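Local coordinates for protein lysine specific cysteine protease (Porphyromonas gingivalis, PDB 3KM5) that cleaves proteins after lysine as a secreted protease and possible virulence factor, here represented by its K2 cleaved adhesin domain, a calcium-binding beta jelly roll of a haemolytic adhesin region, at residues Y84-M98 against V156-L170. Sequence-based numbering, arbitrary orientation.
Sequences YAVNDGFPGDHYAVM and VAFRHYNCSDLNYIL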
loop_
_atom_site.group_PDB
_atom_site.type_symbol
_atom_site.label_atom_id
_atom_site.label_comp_id
_atom_site.label_asym_id
_atom_site.label_seq_id
_atom_site.Cartn_x
_atom_site.Cartn_y
_atom_site.Cartn_z
ATOM N N TYR A 84 7.434 0.240 2.403
ATOM C CA TYR A 84 6.819 -0.474 1.307
ATOM C C TYR A 84 7.708 -1.586 0.817
ATOM O O TYR A 84 8.918 -1.596 1.020
ATOM C CB TYR A 84 6.455 0.483 0.173
ATOM C CG TYR A 84 7.576 0.937 -0.740
ATOM C CD1 TYR A 84 8.012 0.149 -1.796
ATOM C CD2 TYR A 84 8.201 2.148 -0.535
ATOM C CE1 TYR A 84 9.021 0.563 -2.627
ATOM C CE2 TYR A 84 9.184 2.588 -1.397
ATOM C CZ TYR A 84 9.606 1.791 -2.407
ATOM O OH TYR A 84 10.607 2.247 -3.247
ATOM N N ALA A 85 7.079 -2.521 0.128
ATOM C CA ALA A 85 7.802 -3.617 -0.500
ATOM C C ALA A 85 7.154 -3.921 -1.854
ATOM O O ALA A 85 5.967 -3.813 -2.021
ATOM C CB ALA A 85 7.801 -4.866 0.415
ATOM N N VAL A 86 7.980 -4.297 -2.811
ATOM C CA VAL A 86 7.492 -4.716 -4.128
ATOM C C VAL A 86 8.175 -6.038 -4.473
ATOM O O VAL A 86 9.049 -6.490 -3.760
ATOM C CB VAL A 86 7.770 -3.667 -5.243
ATOM C CG1 VAL A 86 7.033 -2.367 -4.948
ATOM C CG2 VAL A 86 9.262 -3.383 -5.387
ATOM N N ASN A 87 7.732 -6.655 -5.552
ATOM C CA ASN A 87 8.425 -7.837 -6.097
ATOM C C ASN A 87 9.605 -7.316 -6.891
ATOM O O ASN A 87 9.414 -6.643 -7.917
ATOM C CB ASN A 87 7.472 -8.611 -7.006
ATOM C CG ASN A 87 8.092 -9.833 -7.601
ATOM O OD1 ASN A 87 9.316 -9.957 -7.703
ATOM N ND2 ASN A 87 7.249 -10.775 -7.960
ATOM N N ASP A 88 10.820 -7.567 -6.409
ATOM C CA ASP A 88 11.979 -6.918 -7.015
ATOM C C ASP A 88 12.316 -7.465 -8.404
ATOM O O ASP A 88 13.125 -6.861 -9.108
ATOM C CB ASP A 88 13.148 -6.899 -6.036
ATOM C CG ASP A 88 12.836 -6.050 -4.781
ATOM O OD1 ASP A 88 12.125 -5.018 -4.900
ATOM O OD2 ASP A 88 13.276 -6.407 -3.672
ATOM N N GLY A 89 11.659 -8.542 -8.813
ATOM C CA GLY A 89 11.744 -9.017 -10.184
ATOM C C GLY A 89 10.879 -8.253 -11.156
ATOM O O GLY A 89 11.125 -8.287 -12.369
ATOM N N PHE A 90 9.853 -7.579 -10.632
ATOM C CA PHE A 90 8.906 -6.774 -11.401
ATOM C C PHE A 90 8.524 -5.574 -10.545
ATOM O O PHE A 90 7.394 -5.493 -10.031
ATOM C CB PHE A 90 7.651 -7.572 -11.698
ATOM C CG PHE A 90 7.903 -8.884 -12.392
ATOM C CD1 PHE A 90 7.934 -8.930 -13.781
ATOM C CD2 PHE A 90 8.070 -10.069 -11.666
ATOM C CE1 PHE A 90 8.169 -10.131 -14.441
ATOM C CE2 PHE A 90 8.295 -11.272 -12.321
ATOM C CZ PHE A 90 8.344 -11.297 -13.714
ATOM N N PRO A 91 9.458 -4.647 -10.347
ATOM C CA PRO A 91 9.333 -3.737 -9.206
ATOM C C PRO A 91 8.447 -2.505 -9.351
ATOM O O PRO A 91 8.040 -1.927 -8.348
ATOM C CB PRO A 91 10.783 -3.301 -8.946
ATOM C CG PRO A 91 11.436 -3.416 -10.292
ATOM C CD PRO A 91 10.817 -4.599 -10.932
ATOM N N GLY A 92 8.191 -2.087 -10.572
ATOM C CA GLY A 92 7.656 -0.771 -10.860
ATOM C C GLY A 92 6.213 -0.495 -10.586
ATOM O O GLY A 92 5.532 0.113 -11.393
ATOM N N ASP A 93 5.791 -0.831 -9.374
ATOM C CA ASP A 93 4.425 -0.608 -8.945
ATOM C C ASP A 93 4.270 0.813 -8.391
ATOM O O ASP A 93 4.320 1.091 -7.204
ATOM C CB ASP A 93 4.032 -1.717 -8.007
ATOM C CG ASP A 93 3.468 -2.894 -8.751
ATOM O OD1 ASP A 93 2.333 -2.803 -9.235
ATOM O OD2 ASP A 93 4.181 -3.915 -8.857
ATOM N N HIS A 94 4.135 1.736 -9.333
ATOM C CA HIS A 94 4.043 3.159 -9.102
ATOM C C HIS A 94 2.954 3.503 -8.086
ATOM O O HIS A 94 1.819 2.973 -8.170
ATOM C CB HIS A 94 3.781 3.877 -10.459
ATOM C CG HIS A 94 3.803 5.368 -10.359
ATOM N ND1 HIS A 94 4.955 6.099 -10.530
ATOM C CD2 HIS A 94 2.833 6.264 -10.071
ATOM C CE1 HIS A 94 4.695 7.379 -10.352
ATOM N NE2 HIS A 94 3.409 7.511 -10.070
ATOM N N TYR A 95 3.285 4.417 -7.181
ATOM C CA TYR A 95 2.290 4.884 -6.224
ATOM C C TYR A 95 2.532 6.322 -5.824
ATOM O O TYR A 95 3.634 6.854 -5.961
ATOM C CB TYR A 95 2.239 3.945 -5.008
ATOM C CG TYR A 95 3.413 4.167 -4.103
ATOM C CD1 TYR A 95 3.283 4.980 -2.978
ATOM C CD2 TYR A 95 4.657 3.634 -4.382
ATOM C CE1 TYR A 95 4.366 5.276 -2.188
ATOM C CE2 TYR A 95 5.757 3.913 -3.564
ATOM C CZ TYR A 95 5.590 4.732 -2.431
ATOM O OH TYR A 95 6.655 5.090 -1.586
ATOM N N ALA A 96 1.476 6.948 -5.345
ATOM C CA ALA A 96 1.518 8.280 -4.780
ATOM C C ALA A 96 1.056 8.282 -3.333
ATOM O O ALA A 96 0.209 7.533 -2.976
ATOM C CB ALA A 96 0.635 9.246 -5.597
ATOM N N VAL A 97 1.568 9.231 -2.553
ATOM C CA VAL A 97 1.004 9.616 -1.262
ATOM C C VAL A 97 0.298 10.955 -1.565
ATOM O O VAL A 97 0.874 11.863 -2.220
ATOM C CB VAL A 97 2.090 9.812 -0.180
ATOM C CG1 VAL A 97 1.524 10.292 1.142
ATOM C CG2 VAL A 97 2.881 8.513 0.026
ATOM N N MET A 98 -0.962 11.066 -1.151
ATOM C CA MET A 98 -1.770 12.241 -1.384
ATOM C C MET A 98 -2.388 12.727 -0.112
ATOM O O MET A 98 -2.526 11.994 0.861
ATOM C CB MET A 98 -2.882 11.895 -2.371
ATOM C CG MET A 98 -2.369 11.119 -3.597
ATOM S SD MET A 98 -3.674 10.835 -4.800
ATOM C CE MET A 98 -3.893 12.442 -5.518
ATOM N N VAL A 156 -4.861 11.227 4.590
ATOM C CA VAL A 156 -3.713 10.815 3.806
ATOM C C VAL A 156 -4.138 9.582 3.006
ATOM O O VAL A 156 -4.728 8.656 3.554
ATOM C CB VAL A 156 -2.521 10.506 4.716
ATOM C CG1 VAL A 156 -1.352 9.887 3.895
ATOM C CG2 VAL A 156 -2.054 11.761 5.463
ATOM N N ALA A 157 -3.851 9.586 1.716
ATOM C CA ALA A 157 -4.166 8.465 0.851
ATOM C C ALA A 157 -2.909 7.917 0.207
ATOM O O ALA A 157 -1.990 8.671 -0.116
ATOM C CB ALA A 157 -5.131 8.915 -0.270
ATOM N N PHE A 158 -2.878 6.605 0.009
ATOM C CA PHE A 158 -1.878 5.939 -0.825
ATOM C C PHE A 158 -2.620 5.452 -2.059
ATOM O O PHE A 158 -3.668 4.777 -1.972
ATOM C CB PHE A 158 -1.247 4.760 -0.069
ATOM C CG PHE A 158 -0.470 5.170 1.103
ATOM C CD1 PHE A 158 0.913 5.316 1.012
ATOM C CD2 PHE A 158 -1.081 5.377 2.318
ATOM C CE1 PHE A 158 1.663 5.717 2.106
ATOM C CE2 PHE A 158 -0.343 5.770 3.420
ATOM C CZ PHE A 158 1.050 5.928 3.319
ATOM N N ARG A 159 -2.083 5.797 -3.225
ATOM C CA ARG A 159 -2.751 5.557 -4.496
ATOM C C ARG A 159 -1.835 4.722 -5.361
ATOM O O ARG A 159 -0.763 5.180 -5.735
ATOM C CB ARG A 159 -3.095 6.878 -5.180
ATOM C CG ARG A 159 -3.906 6.707 -6.459
ATOM C CD ARG A 159 -4.030 8.046 -7.128
ATOM N NE ARG A 159 -4.729 8.003 -8.404
ATOM C CZ ARG A 159 -4.845 9.029 -9.242
ATOM N NH1 ARG A 159 -4.284 10.210 -8.953
ATOM N NH2 ARG A 159 -5.515 8.868 -10.368
ATOM N N HIS A 160 -2.232 3.491 -5.658
ATOM C CA HIS A 160 -1.494 2.615 -6.559
ATOM C C HIS A 160 -2.100 2.829 -7.937
ATOM O O HIS A 160 -3.280 2.518 -8.175
ATOM C CB HIS A 160 -1.639 1.145 -6.082
ATOM C CG HIS A 160 -0.924 0.117 -6.909
ATOM N ND1 HIS A 160 -1.353 -1.192 -6.951
ATOM C CD2 HIS A 160 0.211 0.173 -7.664
ATOM C CE1 HIS A 160 -0.490 -1.911 -7.644
ATOM N NE2 HIS A 160 0.453 -1.105 -8.108
ATOM N N TYR A 161 -1.312 3.375 -8.854
ATOM C CA TYR A 161 -1.851 3.781 -10.136
ATOM C C TYR A 161 -0.747 3.995 -11.127
ATOM O O TYR A 161 0.417 3.930 -10.779
ATOM C CB TYR A 161 -2.707 5.048 -9.979
ATOM C CG TYR A 161 -1.993 6.381 -10.014
ATOM C CD1 TYR A 161 -2.362 7.336 -10.946
ATOM C CD2 TYR A 161 -0.983 6.702 -9.119
ATOM C CE1 TYR A 161 -1.730 8.538 -11.011
ATOM C CE2 TYR A 161 -0.374 7.909 -9.169
ATOM C CZ TYR A 161 -0.738 8.830 -10.121
ATOM O OH TYR A 161 -0.131 10.083 -10.198
ATOM N N ASN A 162 -1.129 4.251 -12.379
ATOM C CA ASN A 162 -0.143 4.602 -13.416
ATOM C C ASN A 162 0.889 3.493 -13.634
ATOM O O ASN A 162 2.068 3.777 -13.853
ATOM C CB ASN A 162 0.554 5.950 -13.112
ATOM C CG ASN A 162 -0.143 7.130 -13.710
ATOM O OD1 ASN A 162 -1.306 7.054 -14.142
ATOM N ND2 ASN A 162 0.564 8.255 -13.745
ATOM N N CYS A 163 0.438 2.234 -13.604
ATOM C CA CYS A 163 1.302 1.067 -13.816
ATOM C C CYS A 163 0.412 -0.121 -14.186
ATOM O O CYS A 163 -0.793 -0.105 -13.973
ATOM C CB CYS A 163 2.173 0.731 -12.596
ATOM S SG CYS A 163 1.249 0.303 -11.105
ATOM N N SER A 164 1.023 -1.135 -14.769
ATOM C CA SER A 164 0.283 -2.335 -15.172
ATOM C C SER A 164 1.202 -3.547 -15.260
ATOM O O SER A 164 2.341 -3.437 -15.738
ATOM C CB SER A 164 -0.410 -2.108 -16.523
ATOM O OG SER A 164 -1.090 -3.279 -16.972
ATOM N N ASP A 165 0.698 -4.697 -14.815
ATOM C CA ASP A 165 1.341 -5.994 -15.082
ATOM C C ASP A 165 2.756 -6.056 -14.526
ATOM O O ASP A 165 3.683 -6.568 -15.163
ATOM C CB ASP A 165 1.335 -6.270 -16.602
ATOM C CG ASP A 165 1.471 -7.743 -16.952
ATOM O OD1 ASP A 165 1.216 -8.626 -16.110
ATOM O OD2 ASP A 165 1.807 -8.015 -18.121
ATOM N N LEU A 166 2.937 -5.536 -13.313
ATOM C CA LEU A 166 4.190 -5.740 -12.582
ATOM C C LEU A 166 3.851 -6.815 -11.547
ATOM O O LEU A 166 3.644 -7.984 -11.911
ATOM C CB LEU A 166 4.760 -4.414 -12.031
ATOM C CG LEU A 166 5.566 -3.480 -12.988
ATOM C CD1 LEU A 166 6.763 -4.217 -13.597
ATOM C CD2 LEU A 166 4.764 -2.874 -14.099
ATOM N N ASN A 167 3.709 -6.463 -10.262
ATOM C CA ASN A 167 3.137 -7.450 -9.331
ATOM C C ASN A 167 2.306 -6.816 -8.218
ATOM O O ASN A 167 1.085 -6.867 -8.289
ATOM C CB ASN A 167 4.210 -8.443 -8.843
ATOM C CG ASN A 167 3.659 -9.748 -8.245
ATOM O OD1 ASN A 167 4.454 -10.612 -7.815
ATOM N ND2 ASN A 167 2.334 -9.923 -8.217
ATOM N N TYR A 168 2.963 -6.243 -7.217
ATOM C CA TYR A 168 2.234 -5.720 -6.045
ATOM C C TYR A 168 3.047 -4.590 -5.450
ATOM O O TYR A 168 4.265 -4.441 -5.683
ATOM C CB TYR A 168 1.965 -6.793 -4.957
ATOM C CG TYR A 168 3.199 -7.484 -4.476
ATOM C CD1 TYR A 168 4.054 -6.848 -3.615
ATOM C CD2 TYR A 168 3.554 -8.759 -4.924
ATOM C CE1 TYR A 168 5.182 -7.409 -3.177
ATOM C CE2 TYR A 168 4.714 -9.361 -4.468
ATOM C CZ TYR A 168 5.543 -8.677 -3.598
ATOM O OH TYR A 168 6.730 -9.209 -3.146
ATOM N N ILE A 169 2.327 -3.762 -4.681
ATOM C CA ILE A 169 2.938 -2.929 -3.640
ATOM C C ILE A 169 2.325 -3.291 -2.296
ATOM O O ILE A 169 1.102 -3.437 -2.161
ATOM C CB ILE A 169 2.831 -1.448 -3.959
ATOM C CG1 ILE A 169 3.494 -0.620 -2.868
ATOM C CG2 ILE A 169 1.399 -0.970 -4.177
ATOM C CD1 ILE A 169 3.877 0.775 -3.286
ATOM N N LEU A 170 3.189 -3.501 -1.300
ATOM C CA LEU A 170 2.745 -3.717 0.076
ATOM C C LEU A 170 3.120 -2.491 0.913
ATOM O O LEU A 170 4.195 -1.906 0.672
ATOM C CB LEU A 170 3.451 -4.919 0.690
ATOM C CG LEU A 170 3.470 -6.182 -0.152
ATOM C CD1 LEU A 170 4.252 -7.307 0.551
ATOM C CD2 LEU A 170 2.064 -6.618 -0.490
HETATM O O HOH W 1 6.012 -5.649 -7.677
#
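The Asp93 carboxylate reaches both His160, in strand 155-161, and Asn167, in the loop just before strand 168-177. Asp93 OD1 accepts from His160 NE2 at 2.8 Å, on the anti side and 23° out of the carboxylate plane. Ser57 also bonds to this oxygen. Asp93 OD2 takes the backbone N of Asn167 on its syn lone pair, at 2.9 Å. His160 has CG anti to the backbone N (chi1 -180°), which carries NE2 across to Asp93; Ser55 holds its ND1. Asn87 ND2 gives a nearly straight bond to Asn167 OD1 at 2.8 Å, in the carbonyl plane on a lone pair, though the two amides are turned 49° apart. A water bridges Asn87 N, Phe90 O and Tyr168 N. The His94 edge meets the Tyr161 face in an offset edge-to-face pair, centroids 5.4 Å apart. Met98 SD lies 3.7 Å from CD of the extended Arg159, whose NE pairs with Asp66; the bend at chi3 turns Met98 CE toward the guanidinium. Strands 95-100 and 155-161 are antiparallel neighbours in the five-stranded sheet of the jelly roll; 79-86 and 168-177 pair likewise in the other, and the connecting loops meet where the chain passes between sheets.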